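Local coordinates for protein alanine dehydrogenase/pyridine nucleotide transhydrogenase (Mycobacterium smegmatis str. MC2 155, PDB 3P2Y) that probably transfers hydride between NADH and NADP as part of a transhydrogenase that couples the reaction to proton movement across a membrane, at residues Ala85-Lys90 / Gly105-Gly110; Asp97-Leu102 / Ala121-Ile126. One frame throughout, in Å; residues are numbered along the deposited sequence. Where two conformers were deposited one is given.

In the fold
Contacts 1 and 2 lie with their centres about 11 Å apart, on the same side of the chain's centre, within the N-terminal domain of the alanine dehydrogenase/transhydrogenase family. Their segments alternate along the chain: strand 87-89, helix 96-99, strand 107-110, helix 118-126. Contact 1 joins neighbouring strands of a six-stranded parallel sheet, 107-110 being next to edge strand 130-133, and contact 2 joins the two helices that follow them. The layers meet directly, Val-88 CG2 lying 3.7 Å from Leu-102 CD2 and Leu-108 CD2 lying 4.0 Å from Leu-124 CD2. Together they make a continuous piece of alternating sheet and helix, the repeated beta-alpha pattern of a Rossmann-like domain.

Contact 1. Residues Ala85-Lys90 / Gly105-Gly110; sequences ADVVVK and GSVLIG
The peptide group after Val-88 is met at its oxygen by Ile-109 N, which donates to Val-88 O at 2.9 Å. Over one face of this group lies Leu-108 CD1, about 3 Å above the plane on the oxygen side and 3.5 Å from Val-88 O. The same methyl is 3.8 Å from Val-88 CG1; chi1 (174°) and chi2 (69°) together bring CD1 over the neighbouring strand.

A ladder of four backbone bonds links the strands. Val-88 N donates to Val-107 O at 2.9 Å. At the start of the ladder Val-107 N donates to Asp-86 O, and that oxygen also accepts from a water, which bridges it to Gly-105 O.

Val-88 and Leu-108 share one face of the sheet; Val-87, Val-89, Val-107 and Ile-109 lie on the opposite one. Val-87 CG1 meets Ile-109 CD1 at 4.1 Å, whereas Val-89 and Ile-109 run side by side. Branched chains suit these extended, buried positions. Helix 336-354 packs on Val-87, Val-89 and Ile-109, and strand 359-360 on Val-87 and Val-107. At the far end glycine suits position 110 because a CB there would run into Lys-90 O.

Polar groups gather at the ends. Asp-86, which belongs to a calcium site seen for this protein, though that calcium is not bound to this chain in the model, also forms a salt bridge with Lys-103. Lys-90 NZ forms a salt bridge with Glu-30 and a hydrogen bond with Asn-92 O. Paired in parallel and joined through helix 96-99, the strands form a classical beta-alpha-beta unit within a Rossmann-like parallel sheet.

Contact 2. Residues Asp97-Leu102 / Ala121-Ile126; sequences DEISQL and ASRLRI
Ile-99 enters the space between Arg-123 and Leu-124, and nearly every atom of its side chain finds a partner there. Its CB lies over one face of the Arg-123 guanidinium, 4.2 Å above the plane and displaced toward the rim. From CB the two branches separate. The methyl CG2, opposite the backbone N, settles between both partners, 3.9 Å from Arg-123 CG and 3.9 Å from Leu-124 CD2. The other branch starts at CG1, which stands 4.0 Å from Leu-124 CD2. It ends at CD1, which presses on Arg-123 CG at 3.6 Å. An isoleucine, branched at CB, thus shares both its branches: CG2 with both residues, CG1 with Leu-124 and CD1 with Arg-123. It crosses Leu-124 at about a right angle.

Arg-123 plays two parts. Its aliphatic stem is an apolar surface for Ile-99, and a bend at chi2 (79°) turns the chain so that its charged head passes across the isoleucine. There NH1 hydrogen-bonds Ser-96 OG, which gives the polar end a partner beside the apolar stem. Leucine suits the buried, apolar place at position 124, where a single methyl, CD2, touches both neighbours: besides Ile-99, it meets Leu-102 CD1 at 3.9 Å.

Leu-102 is placed by a type I beta turn from Ile-99 to Leu-102, in which Leu-102 N donates to Ile-99 O at 3.1 Å. No hydrogen bond crosses between the two segments, so apolar contact carries the pairing.

Leu-102, at the end of that turn, packs on Val-88, and Leu-124 on Leu-108, so helices 96-99 and 118-126 lie next to each other on the sheet face that bears those two residues. The first connects strand 87-89 to strand 107-110, and the second leads on from 107-110 to strand 130-133.

Contact 1. Residues Ala85-Lys90 / Gly105-Gly110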
# COMPACT_ATOMS: atom_id res chain seq x y z
N ALA A 85 -3.29 1.80 -38.73
CA ALA A 85 -2.52 0.55 -38.87
C ALA A 85 -3.40 -0.60 -39.36
O ALA A 85 -4.64 -0.58 -39.24
CB ALA A 85 -1.87 0.16 -37.50
N ASP A 86 -2.74 -1.65 -39.87
CA ASP A 86 -3.44 -2.88 -40.25
C ASP A 86 -4.04 -3.60 -39.05
O ASP A 86 -5.09 -4.24 -39.15
CB ASP A 86 -2.46 -3.82 -40.93
CG ASP A 86 -1.86 -3.21 -42.16
OD1 ASP A 86 -2.63 -2.81 -43.04
OD2 ASP A 86 -0.62 -3.12 -42.22
N VAL A 87 -3.35 -3.52 -37.91
CA VAL A 87 -3.87 -4.10 -36.67
C VAL A 87 -3.64 -3.06 -35.60
O VAL A 87 -2.50 -2.64 -35.39
CB VAL A 87 -3.10 -5.38 -36.24
CG1 VAL A 87 -3.69 -5.95 -34.93
CG2 VAL A 87 -3.11 -6.47 -37.35
N VAL A 88 -4.71 -2.63 -34.94
CA VAL A 88 -4.57 -1.68 -33.81
C VAL A 88 -4.82 -2.49 -32.56
O VAL A 88 -5.82 -3.21 -32.46
CB VAL A 88 -5.59 -0.53 -33.92
CG1 VAL A 88 -5.58 0.37 -32.65
CG2 VAL A 88 -5.32 0.30 -35.20
N VAL A 89 -3.89 -2.40 -31.60
CA VAL A 89 -4.03 -3.12 -30.33
C VAL A 89 -4.12 -2.09 -29.23
O VAL A 89 -3.30 -1.18 -29.18
CB VAL A 89 -2.87 -4.13 -30.06
CG1 VAL A 89 -2.85 -5.23 -31.14
CG2 VAL A 89 -1.50 -3.44 -29.96
N LYS A 90 -5.14 -2.19 -28.39
CA LYS A 90 -5.29 -1.17 -27.33
C LYS A 90 -5.84 -1.84 -26.10
O LYS A 90 -6.13 -3.03 -26.14
CB LYS A 90 -6.19 -0.00 -27.81
CG LYS A 90 -7.71 -0.28 -27.80
CD LYS A 90 -8.51 0.93 -28.42
CE LYS A 90 -8.18 2.29 -27.72
NZ LYS A 90 -8.20 2.25 -26.18
N GLY A 105 -11.03 -2.44 -43.37
CA GLY A 105 -10.20 -3.61 -43.62
C GLY A 105 -9.18 -3.92 -42.54
O GLY A 105 -8.47 -4.93 -42.64
N SER A 106 -9.11 -3.06 -41.52
CA SER A 106 -8.19 -3.28 -40.40
C SER A 106 -8.75 -4.27 -39.38
O SER A 106 -9.90 -4.68 -39.46
CB SER A 106 -7.87 -1.96 -39.70
OG SER A 106 -9.06 -1.36 -39.15
N VAL A 107 -7.90 -4.63 -38.41
CA VAL A 107 -8.28 -5.46 -37.26
C VAL A 107 -8.06 -4.61 -36.01
O VAL A 107 -7.10 -3.85 -35.94
CB VAL A 107 -7.42 -6.75 -37.22
CG1 VAL A 107 -7.47 -7.48 -35.85
CG2 VAL A 107 -7.84 -7.73 -38.34
N LEU A 108 -8.96 -4.75 -35.04
CA LEU A 108 -8.79 -4.11 -33.73
C LEU A 108 -8.83 -5.20 -32.68
O LEU A 108 -9.70 -6.10 -32.75
CB LEU A 108 -9.94 -3.13 -33.47
CG LEU A 108 -9.98 -2.49 -32.07
CD1 LEU A 108 -8.81 -1.51 -31.84
CD2 LEU A 108 -11.35 -1.77 -31.87
N ILE A 109 -7.91 -5.14 -31.73
CA ILE A 109 -7.87 -6.11 -30.62
C ILE A 109 -7.83 -5.28 -29.36
O ILE A 109 -7.00 -4.38 -29.26
CB ILE A 109 -6.59 -6.99 -30.65
CG1 ILE A 109 -6.60 -7.90 -31.90
CG2 ILE A 109 -6.49 -7.85 -29.34
CD1 ILE A 109 -5.25 -8.63 -32.18
N GLY A 110 -8.70 -5.61 -28.39
CA GLY A 110 -8.65 -4.91 -27.09
C GLY A 110 -9.78 -5.39 -26.19
O GLY A 110 -10.52 -6.30 -26.58
O HOH W 1 -5.62 -5.78 -41.36

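Contact 2. Residues Asp97-Leu102 / Ala121-Ile126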
# COMPACT_ATOMS: atom_id res chain seq x y z
N ASP A 97 -14.79 8.81 -31.57
CA ASP A 97 -13.79 9.56 -32.32
C ASP A 97 -12.59 8.66 -32.69
O ASP A 97 -12.00 8.81 -33.76
CB ASP A 97 -13.33 10.81 -31.55
CG ASP A 97 -14.41 11.92 -31.48
OD1 ASP A 97 -15.39 11.88 -32.26
OD2 ASP A 97 -14.26 12.84 -30.64
N GLU A 98 -12.23 7.75 -31.79
CA GLU A 98 -11.18 6.79 -32.11
C GLU A 98 -11.62 5.84 -33.22
O GLU A 98 -10.85 5.56 -34.13
CB GLU A 98 -10.77 6.00 -30.84
CG GLU A 98 -10.10 6.94 -29.84
CD GLU A 98 -9.79 6.34 -28.48
OE1 GLU A 98 -10.47 5.40 -28.03
OE2 GLU A 98 -8.84 6.87 -27.84
N ILE A 99 -12.84 5.35 -33.14
CA ILE A 99 -13.34 4.43 -34.19
C ILE A 99 -13.31 5.09 -35.57
O ILE A 99 -12.99 4.44 -36.58
CB ILE A 99 -14.74 3.90 -33.89
CG1 ILE A 99 -14.70 3.05 -32.61
CG2 ILE A 99 -15.26 3.04 -35.09
CD1 ILE A 99 -16.12 2.68 -32.06
N SER A 100 -13.64 6.38 -35.59
CA SER A 100 -13.66 7.18 -36.82
C SER A 100 -12.30 7.24 -37.52
O SER A 100 -12.22 7.58 -38.72
CB SER A 100 -14.17 8.60 -36.54
OG SER A 100 -13.16 9.46 -36.04
N GLN A 101 -11.23 6.92 -36.78
CA GLN A 101 -9.86 6.96 -37.33
C GLN A 101 -9.34 5.61 -37.81
O GLN A 101 -8.24 5.53 -38.39
CB GLN A 101 -8.87 7.54 -36.33
CG GLN A 101 -9.21 8.95 -35.87
CD GLN A 101 -8.30 9.43 -34.77
OE1 GLN A 101 -7.13 9.71 -35.00
NE2 GLN A 101 -8.84 9.54 -33.57
N LEU A 102 -10.09 4.53 -37.55
CA LEU A 102 -9.67 3.20 -37.99
C LEU A 102 -9.87 3.04 -39.49
O LEU A 102 -10.81 3.61 -40.05
CB LEU A 102 -10.45 2.10 -37.25
CG LEU A 102 -10.21 2.08 -35.74
CD1 LEU A 102 -11.19 1.12 -35.06
CD2 LEU A 102 -8.75 1.74 -35.44
N ALA A 121 -19.86 -3.23 -31.29
CA ALA A 121 -19.74 -4.25 -32.35
C ALA A 121 -20.33 -3.74 -33.67
O ALA A 121 -19.73 -3.89 -34.74
CB ALA A 121 -20.46 -5.52 -31.94
N SER A 122 -21.52 -3.17 -33.57
CA SER A 122 -22.22 -2.62 -34.74
C SER A 122 -21.40 -1.51 -35.37
O SER A 122 -21.17 -1.49 -36.59
CB SER A 122 -23.57 -2.05 -34.31
OG SER A 122 -24.46 -3.09 -33.98
N ARG A 123 -20.97 -0.58 -34.54
CA ARG A 123 -20.16 0.54 -35.02
C ARG A 123 -18.90 0.07 -35.75
O ARG A 123 -18.54 0.61 -36.80
CB ARG A 123 -19.80 1.45 -33.85
CG ARG A 123 -19.00 2.61 -34.23
CD ARG A 123 -19.85 3.72 -34.85
NE ARG A 123 -18.95 4.79 -35.26
CZ ARG A 123 -18.69 5.85 -34.51
NH1 ARG A 123 -19.34 6.00 -33.34
NH2 ARG A 123 -17.83 6.78 -34.94
N LEU A 124 -18.24 -0.95 -35.20
CA LEU A 124 -16.99 -1.45 -35.81
C LEU A 124 -17.28 -2.18 -37.12
O LEU A 124 -16.55 -2.02 -38.10
CB LEU A 124 -16.23 -2.36 -34.81
CG LEU A 124 -15.68 -1.52 -33.63
CD1 LEU A 124 -15.27 -2.44 -32.45
CD2 LEU A 124 -14.48 -0.70 -34.09
N ARG A 125 -18.38 -2.94 -37.15
CA ARG A 125 -18.79 -3.61 -38.39
C ARG A 125 -19.04 -2.58 -39.51
O ARG A 125 -18.60 -2.74 -40.66
CB ARG A 125 -20.04 -4.45 -38.12
CG ARG A 125 -20.48 -5.40 -39.23
CD ARG A 125 -21.52 -6.45 -38.70
NE ARG A 125 -22.31 -6.04 -37.52
CZ ARG A 125 -22.40 -6.71 -36.36
NH1 ARG A 125 -21.74 -7.85 -36.17
NH2 ARG A 125 -23.16 -6.24 -35.37
N ILE A 126 -19.75 -1.51 -39.17
CA ILE A 126 -20.07 -0.45 -40.14
C ILE A 126 -18.80 0.21 -40.66
O ILE A 126 -18.69 0.55 -41.86
CB ILE A 126 -21.03 0.58 -39.53
CG1 ILE A 126 -22.43 -0.05 -39.37
CG2 ILE A 126 -21.04 1.89 -40.38
CD1 ILE A 126 -23.34 0.68 -38.35